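Local coordinates for insect group II chitinase (PDB 5Y2C), which probably hydrolyses chitin as a family 18 glycosyl hydrolase of insects, here held in an inactivated catalytic domain with a bound chito-oligosaccharide, at residues 6-11 with 36-41; 78-83 with 120-125. All coordinates share one frame; numbering follows the deposited sequence.

How the contacts relate
From the N terminus, contact 1 closes first: segments 6-11 and 36-41, on strands 4-10 and 34-42, pair across 24 intervening residues that contain no helix. Contact 2 follows in series, neither nested in nor crossing the first, and joins strands 75-82 and 119-124 through a crossover that includes helices 90-95 and 98-115. Strands 34-42 and 75-82 are themselves neighbours, so the two contacts tie together four successive parallel strands of the TIM barrel; Ala40 N lies 2.7 Å from Gly79 O at that seam. Inside the barrel, Tyr8 of contact 1 reaches Asp121 of contact 2, and both contacts touch the chain C sugar, about 8 Å separating their centres.

Contact 1: residues 6-11 with 36-41; sequences VCYYTN and IYAFAV. With NAG (2-acetamido-2-deoxy-beta-D-glucopyranose), chain C.
Ile36 N gives Cys7 O a short hydrogen bond of 2.7 Å, and its N-H...O angle of 170° shows it to be nearly straight. Three further backbone bonds continue the parallel pairing: Tyr9 N to Ile36 O, Ala38 N to Tyr9 O and Asn11 N to Ala38 O. The register pairs Tyr8 with Ile36, Tyr9 with Tyr37 and Thr10 with Ala38, though the strand axes diverge by 43°.

On the Tyr8 side, Ile36 lies alongside the phenol and covers one face of its ring. Its CB is 3.9 Å from the Tyr8 ring centroid, a CH-pi contact, and the branch CG2 meets Tyr8 CE2 at 3.4 Å. The other branch, CG1, sits beside the backbone N (chi1 -51°) and thereby reaches Val6 CG1 at 3.5 Å, so one isoleucine packs against both Val6 and Tyr8. The acetamido methyl C8 of the chain C sugar is 3.7 Å from Tyr8 CE2, while the phenol OH is hydrogen-bonded to Asp121.

A cis peptide precedes Phe39. Ala38 CB lies 3.3 Å above the middle of the Phe39 ring, whose CZ approaches C7 of the same sugar at 3.5 Å, which brings Phe39, on this strand, into the wall of the glycan pocket.

The opposite surface carries Tyr9 and Tyr37, side by side and pointing the same way. Tyr9 CE2 is 3.6 Å above the Tyr37 ring plane, near the rim. Tyr37 OH and Asn11 ND2 both bond to Asp57 OD1.

Helix 62-67 covers Tyr9 and Tyr37 with Phe62, whereas Tyr8 and Ala38 meet strand 339-343, the partner of strand 4-10 in the TIM barrel.

Contact 2: residues 78-83 with 120-125; sequences LGLGGW and LDLDWL. With NAG (2-acetamido-2-deoxy-beta-D-glucopyranose), chain B; NAG (2-acetamido-2-deoxy-beta-D-glucopyranose), chain C; NAG (2-acetamido-2-deoxy-beta-D-glucopyranose), chain D.
The indole of Trp83 offers one face to the chain B sugar, with N2 of the acetamido group 3.4 Å above the ring plane and over its centre, while Leu125 CD1 lies at the ring's edge near that plane, 4.1 Å from Trp83 CE3. Trp83 CG points opposite its own backbone N (chi1 175°), which divides the residue between two sugars: the indole under chain B, the amide facing chain C. There Trp83 N donates to O3 of the chain C sugar at 3.1 Å, with an N-H...O angle of 171°. With an alanine here, the chain B acetamido group would probably lose the flat surface beneath it and be freer to turn, and Leu125 CD1 would lose the ring edge it packs against.

Behind this site four backbone bonds join strands lying only 4° from parallel: Asp121 N to Leu78 O, Leu80 N to Asp121 O, Asp123 N to Leu80 O and Gly82 N to Asp123 O. Leu80 CB and Leu120 CD1, 3.8 Å apart, pack on the side covered by helix 98-115. Gly79 has no side chain, which makes room for the carboxylate of Asp123, whose OD2 is 3.3 Å from Gly79 CA. Asp123 OD1 approaches Asp121 OD2 to 2.7 Å. Asp121 OD1 has a hydrogen bond to Ser164 OG.

Asp121, Asp123 and Leu125 follow the DxxDxDxE signature of family 18, with an engineered leucine in place of the glutamate that serves as acid in this family. Leu125 CD1 is 3.3 Å from the chain B O4, the oxygen joining chains B and C. A methyl cannot protonate that bridge, consistent with an intact oligosaccharide spanning the cleavage site.

Contact 1: residues 6-11 with 36-41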
loop_
_atom_site.group_PDB
_atom_site.type_symbol
_atom_site.label_atom_id
_atom_site.label_comp_id
_atom_site.label_asym_id
_atom_site.label_seq_id
_atom_site.Cartn_x
_atom_site.Cartn_y
_atom_site.Cartn_z
ATOM N N VAL A 6 5.844 7.462 -3.199
ATOM C CA VAL A 6 4.572 7.192 -3.863
ATOM C C VAL A 6 3.479 7.157 -2.799
ATOM O O VAL A 6 3.490 6.299 -1.912
ATOM C CB VAL A 6 4.621 5.865 -4.646
ATOM C CG1 VAL A 6 3.279 5.557 -5.285
ATOM C CG2 VAL A 6 5.732 5.872 -5.709
ATOM N N CYS A 7 2.542 8.095 -2.881
ATOM C CA CYS A 7 1.490 8.253 -1.888
ATOM C C CYS A 7 0.182 7.745 -2.449
ATOM O O CYS A 7 -0.238 8.180 -3.525
ATOM C CB CYS A 7 1.317 9.715 -1.493
ATOM S SG CYS A 7 2.766 10.539 -0.819
ATOM N N TYR A 8 -0.476 6.853 -1.712
ATOM C CA TYR A 8 -1.803 6.400 -2.090
ATOM C C TYR A 8 -2.830 7.307 -1.422
ATOM O O TYR A 8 -2.824 7.473 -0.195
ATOM C CB TYR A 8 -1.994 4.937 -1.704
ATOM C CG TYR A 8 -1.390 4.015 -2.737
ATOM C CD1 TYR A 8 -0.060 3.624 -2.657
ATOM C CD2 TYR A 8 -2.135 3.577 -3.826
ATOM C CE1 TYR A 8 0.493 2.792 -3.612
ATOM C CE2 TYR A 8 -1.588 2.758 -4.777
ATOM C CZ TYR A 8 -0.281 2.367 -4.668
ATOM O OH TYR A 8 0.252 1.548 -5.627
ATOM N N TYR A 9 -3.663 7.942 -2.241
ATOM C CA TYR A 9 -4.820 8.699 -1.799
ATOM C C TYR A 9 -6.030 7.797 -2.020
ATOM O O TYR A 9 -6.140 7.157 -3.075
ATOM C CB TYR A 9 -4.953 10.012 -2.580
ATOM C CG TYR A 9 -6.332 10.639 -2.488
ATOM C CD1 TYR A 9 -6.646 11.537 -1.461
ATOM C CD2 TYR A 9 -7.329 10.314 -3.404
ATOM C CE1 TYR A 9 -7.910 12.089 -1.361
ATOM C CE2 TYR A 9 -8.592 10.852 -3.306
ATOM C CZ TYR A 9 -8.878 11.738 -2.287
ATOM O OH TYR A 9 -10.142 12.282 -2.209
ATOM N N THR A 10 -6.911 7.700 -1.016
ATOM C CA THR A 10 -8.082 6.832 -1.108
ATOM C C THR A 10 -9.343 7.678 -1.114
ATOM O O THR A 10 -9.582 8.452 -0.178
ATOM C CB THR A 10 -8.127 5.792 0.025
ATOM O OG1 THR A 10 -8.355 6.415 1.296
ATOM C CG2 THR A 10 -6.839 5.022 0.086
ATOM N N ASN A 11 -10.174 7.502 -2.146
ATOM C CA ASN A 11 -11.353 8.351 -2.262
ATOM C C ASN A 11 -12.372 8.083 -1.151
ATOM O O ASN A 11 -13.065 9.016 -0.729
ATOM C CB ASN A 11 -11.991 8.211 -3.650
ATOM C CG ASN A 11 -12.373 6.786 -3.997
ATOM O OD1 ASN A 11 -12.035 5.845 -3.291
ATOM N ND2 ASN A 11 -13.060 6.626 -5.117
ATOM N N ILE A 36 -1.085 8.277 -6.096
ATOM C CA ILE A 36 -1.916 7.270 -6.734
ATOM C C ILE A 36 -3.330 7.432 -6.186
ATOM O O ILE A 36 -3.547 7.344 -4.970
ATOM C CB ILE A 36 -1.419 5.846 -6.477
ATOM C CG1 ILE A 36 0.074 5.692 -6.803
ATOM C CG2 ILE A 36 -2.267 4.885 -7.299
ATOM C CD1 ILE A 36 0.479 6.158 -8.175
ATOM N N TYR A 37 -4.291 7.631 -7.086
ATOM C CA TYR A 37 -5.700 7.791 -6.733
ATOM C C TYR A 37 -6.352 6.413 -6.668
ATOM O O TYR A 37 -6.585 5.774 -7.703
ATOM C CB TYR A 37 -6.385 8.687 -7.762
ATOM C CG TYR A 37 -7.757 9.180 -7.382
ATOM C CD1 TYR A 37 -8.829 8.300 -7.280
ATOM C CD2 TYR A 37 -7.996 10.534 -7.192
ATOM C CE1 TYR A 37 -10.091 8.745 -6.944
ATOM C CE2 TYR A 37 -9.251 10.994 -6.864
ATOM C CZ TYR A 37 -10.296 10.100 -6.738
ATOM O OH TYR A 37 -11.544 10.578 -6.412
ATOM N N ALA A 38 -6.665 5.957 -5.462
ATOM C CA ALA A 38 -7.258 4.637 -5.256
ATOM C C ALA A 38 -8.738 4.768 -4.895
ATOM O O ALA A 38 -9.099 5.601 -4.053
ATOM C CB ALA A 38 -6.506 3.873 -4.158
ATOM N N PHE A 39 -9.598 3.985 -5.553
ATOM C CA PHE A 39 -9.252 3.114 -6.684
ATOM C C PHE A 39 -10.268 3.368 -7.787
ATOM O O PHE A 39 -11.396 3.781 -7.496
ATOM C CB PHE A 39 -9.325 1.612 -6.328
ATOM C CG PHE A 39 -8.176 1.102 -5.508
ATOM C CD1 PHE A 39 -6.907 0.997 -6.061
ATOM C CD2 PHE A 39 -8.378 0.666 -4.197
ATOM C CE1 PHE A 39 -5.842 0.527 -5.316
ATOM C CE2 PHE A 39 -7.311 0.173 -3.439
ATOM C CZ PHE A 39 -6.041 0.111 -4.003
ATOM N N ALA A 40 -9.898 3.086 -9.035
ATOM C CA ALA A 40 -10.885 2.814 -10.072
ATOM C C ALA A 40 -11.044 1.300 -10.202
ATOM O O ALA A 40 -10.276 0.518 -9.631
ATOM C CB ALA A 40 -10.504 3.450 -11.418
ATOM N N VAL A 41 -12.078 0.887 -10.945
ATOM C CA VAL A 41 -12.444 -0.518 -11.033
ATOM C C VAL A 41 -12.620 -0.935 -12.488
ATOM O O VAL A 41 -12.733 -0.108 -13.401
ATOM C CB VAL A 41 -13.715 -0.820 -10.207
ATOM C CG1 VAL A 41 -13.433 -0.532 -8.720
ATOM C CG2 VAL A 41 -14.907 -0.007 -10.704
HETATM C C1 NAG C . -3.479 -3.719 -0.412
HETATM C C2 NAG C . -4.274 -2.825 -1.338
HETATM C C3 NAG C . -5.446 -2.129 -0.656
HETATM C C4 NAG C . -5.610 -2.368 0.836
HETATM C C5 NAG C . -4.222 -2.214 1.423
HETATM C C6 NAG C . -4.122 -2.480 2.893
HETATM C C7 NAG C . -3.229 -1.797 -3.239
HETATM C C8 NAG C . -2.296 -0.739 -3.651
HETATM N N2 NAG C . -3.464 -1.835 -1.977
HETATM O O3 NAG C . -6.600 -2.490 -1.344
HETATM O O4 NAG C . -6.480 -1.465 1.390
HETATM O O5 NAG C . -3.270 -3.035 0.772
HETATM O O6 NAG C . -4.706 -3.685 3.228
HETATM O O7 NAG C . -3.716 -2.517 -4.013
#

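Contact 2: residues 78-83 with 120-125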
loop_
_atom_site.group_PDB
_atom_site.type_symbol
_atom_site.label_atom_id
_atom_site.label_comp_id
_atom_site.label_asym_id
_atom_site.label_seq_id
_atom_site.Cartn_x
_atom_site.Cartn_y
_atom_site.Cartn_z
ATOM N N LEU A 78 -3.792 7.087 -11.704
ATOM C CA LEU A 78 -5.004 6.416 -11.271
ATOM C C LEU A 78 -4.673 4.969 -10.935
ATOM O O LEU A 78 -4.036 4.277 -11.734
ATOM C CB LEU A 78 -6.067 6.487 -12.369
ATOM C CG LEU A 78 -7.365 5.728 -12.109
ATOM C CD1 LEU A 78 -8.091 6.304 -10.898
ATOM C CD2 LEU A 78 -8.254 5.749 -13.351
ATOM N N GLY A 79 -5.070 4.529 -9.743
ATOM C CA GLY A 79 -4.911 3.136 -9.349
ATOM C C GLY A 79 -6.131 2.327 -9.741
ATOM O O GLY A 79 -7.264 2.732 -9.480
ATOM N N LEU A 80 -5.899 1.197 -10.406
ATOM C CA LEU A 80 -6.980 0.354 -10.913
ATOM C C LEU A 80 -6.990 -0.951 -10.136
ATOM O O LEU A 80 -6.004 -1.701 -10.165
ATOM C CB LEU A 80 -6.835 0.074 -12.410
ATOM C CG LEU A 80 -7.789 -0.979 -13.010
ATOM C CD1 LEU A 80 -9.250 -0.474 -13.046
ATOM C CD2 LEU A 80 -7.343 -1.419 -14.400
ATOM N N GLY A 81 -8.092 -1.212 -9.431
ATOM C CA GLY A 81 -8.239 -2.476 -8.754
ATOM C C GLY A 81 -8.333 -2.346 -7.250
ATOM O O GLY A 81 -9.329 -1.850 -6.717
ATOM N N GLY A 82 -7.286 -2.775 -6.558
ATOM C CA GLY A 82 -7.310 -2.889 -5.116
ATOM C C GLY A 82 -7.795 -4.258 -4.679
ATOM O O GLY A 82 -8.204 -5.095 -5.483
ATOM N N TRP A 83 -7.740 -4.491 -3.365
ATOM C CA TRP A 83 -8.113 -5.803 -2.847
ATOM C C TRP A 83 -9.559 -6.144 -3.188
ATOM O O TRP A 83 -9.851 -7.231 -3.713
ATOM C CB TRP A 83 -7.912 -5.855 -1.338
ATOM C CG TRP A 83 -8.395 -7.166 -0.759
ATOM C CD1 TRP A 83 -9.572 -7.384 -0.106
ATOM C CD2 TRP A 83 -7.733 -8.439 -0.830
ATOM N NE1 TRP A 83 -9.675 -8.706 0.252
ATOM C CE2 TRP A 83 -8.561 -9.376 -0.175
ATOM C CE3 TRP A 83 -6.517 -8.876 -1.363
ATOM C CZ2 TRP A 83 -8.216 -10.726 -0.042
ATOM C CZ3 TRP A 83 -6.173 -10.222 -1.233
ATOM C CH2 TRP A 83 -7.019 -11.129 -0.574
ATOM N N LEU A 120 -1.220 5.226 -15.050
ATOM C CA LEU A 120 -2.030 4.155 -14.484
ATOM C C LEU A 120 -1.164 3.280 -13.599
ATOM O O LEU A 120 -0.046 2.908 -13.965
ATOM C CB LEU A 120 -2.673 3.288 -15.588
ATOM C CG LEU A 120 -3.490 2.049 -15.175
ATOM C CD1 LEU A 120 -4.852 2.458 -14.605
ATOM C CD2 LEU A 120 -3.672 1.126 -16.367
ATOM N N ASP A 121 -1.681 2.935 -12.430
ATOM C CA ASP A 121 -1.002 2.001 -11.533
ATOM C C ASP A 121 -1.881 0.776 -11.396
ATOM O O ASP A 121 -3.043 0.878 -10.966
ATOM C CB ASP A 121 -0.681 2.683 -10.203
ATOM C CG ASP A 121 -0.069 1.769 -9.168
ATOM O OD1 ASP A 121 1.121 1.414 -9.359
ATOM O OD2 ASP A 121 -0.704 1.569 -8.103
ATOM N N LEU A 122 -1.353 -0.370 -11.823
ATOM C CA LEU A 122 -2.131 -1.604 -11.878
ATOM C C LEU A 122 -2.131 -2.247 -10.506
ATOM O O LEU A 122 -1.068 -2.630 -10.003
ATOM C CB LEU A 122 -1.559 -2.545 -12.932
ATOM C CG LEU A 122 -1.649 -2.080 -14.396
ATOM C CD1 LEU A 122 -0.753 -2.940 -15.269
ATOM C CD2 LEU A 122 -3.087 -2.124 -14.908
ATOM N N ASP A 123 -3.327 -2.418 -9.936
ATOM C CA ASP A 123 -3.495 -3.004 -8.612
ATOM C C ASP A 123 -4.412 -4.216 -8.667
ATOM O O ASP A 123 -5.421 -4.285 -7.947
ATOM C CB ASP A 123 -4.041 -1.960 -7.632
ATOM C CG ASP A 123 -3.270 -0.659 -7.701
ATOM O OD1 ASP A 123 -2.030 -0.737 -7.673
ATOM O OD2 ASP A 123 -3.888 0.429 -7.791
ATOM N N TRP A 124 -4.076 -5.178 -9.523
ATOM C CA TRP A 124 -4.794 -6.446 -9.574
ATOM C C TRP A 124 -4.178 -7.388 -8.555
ATOM O O TRP A 124 -3.004 -7.749 -8.675
ATOM C CB TRP A 124 -4.751 -7.043 -10.979
ATOM C CG TRP A 124 -5.338 -8.409 -11.094
ATOM C CD1 TRP A 124 -6.221 -9.007 -10.239
ATOM C CD2 TRP A 124 -5.062 -9.371 -12.119
ATOM N NE1 TRP A 124 -6.514 -10.277 -10.668
ATOM C CE2 TRP A 124 -5.813 -10.528 -11.819
ATOM C CE3 TRP A 124 -4.253 -9.370 -13.261
ATOM C CZ2 TRP A 124 -5.788 -11.659 -12.629
ATOM C CZ3 TRP A 124 -4.226 -10.491 -14.053
ATOM C CH2 TRP A 124 -4.987 -11.619 -13.738
ATOM N N LEU A 125 -4.958 -7.772 -7.548
ATOM C CA LEU A 125 -4.465 -8.596 -6.440
ATOM C C LEU A 125 -5.159 -9.956 -6.486
ATOM O O LEU A 125 -6.230 -10.133 -5.904
ATOM C CB LEU A 125 -4.681 -7.924 -5.075
ATOM C CG LEU A 125 -4.303 -6.464 -4.821
ATOM C CD1 LEU A 125 -4.154 -6.235 -3.328
ATOM C CD2 LEU A 125 -3.033 -6.067 -5.552
HETATM C C1 NAG B . -4.361 -8.501 1.696
HETATM C C2 NAG B . -5.287 -7.422 2.179
HETATM C C3 NAG B . -5.296 -6.286 1.182
HETATM C C4 NAG B . -3.925 -5.821 0.779
HETATM C C5 NAG B . -3.147 -7.027 0.344
HETATM C C6 NAG B . -1.700 -6.693 0.157
HETATM C C7 NAG B . -7.157 -8.211 3.533
HETATM C C8 NAG B . -8.432 -8.915 3.480
HETATM N N2 NAG B . -6.605 -7.909 2.397
HETATM O O3 NAG B . -5.991 -5.235 1.751
HETATM O O4 NAG B . -4.174 -4.937 -0.277
HETATM O O5 NAG B . -3.169 -7.926 1.374
HETATM O O6 NAG B . -1.112 -7.284 -0.946
HETATM O O7 NAG B . -6.721 -7.938 4.569
HETATM C C1 NAG C . -3.479 -3.719 -0.412
HETATM C C2 NAG C . -4.274 -2.825 -1.338
HETATM C C3 NAG C . -5.446 -2.129 -0.656
HETATM C C4 NAG C . -5.610 -2.368 0.836
HETATM C C5 NAG C . -4.222 -2.214 1.423
HETATM C C6 NAG C . -4.122 -2.480 2.893
HETATM C C7 NAG C . -3.229 -1.797 -3.239
HETATM C C8 NAG C . -2.296 -0.739 -3.651
HETATM N N2 NAG C . -3.464 -1.835 -1.977
HETATM O O3 NAG C . -6.600 -2.490 -1.344
HETATM O O4 NAG C . -6.480 -1.465 1.390
HETATM O O5 NAG C . -3.270 -3.035 0.772
HETATM O O6 NAG C . -4.706 -3.685 3.228
HETATM O O7 NAG C . -3.716 -2.517 -4.013
HETATM C C1 NAG D . -7.717 -2.004 1.642
HETATM C C2 NAG D . -8.343 -1.307 2.801
HETATM C C3 NAG D . -9.794 -1.736 2.927
HETATM C C4 NAG D . -10.520 -1.483 1.622
HETATM C C5 NAG D . -9.760 -2.124 0.482
HETATM C C6 NAG D . -10.342 -1.795 -0.867
HETATM C C7 NAG D . -6.965 -0.596 4.579
HETATM C C8 NAG D . -6.225 -1.032 5.774
HETATM N N2 NAG D . -7.674 -1.501 4.026
HETATM O O3 NAG D . -10.346 -1.005 3.944
HETATM O O4 NAG D . -11.822 -1.965 1.629
HETATM O O5 NAG D . -8.479 -1.584 0.577
HETATM O O6 NAG D . -9.868 -2.649 -1.877
HETATM O O7 NAG D . -6.899 0.499 4.181
#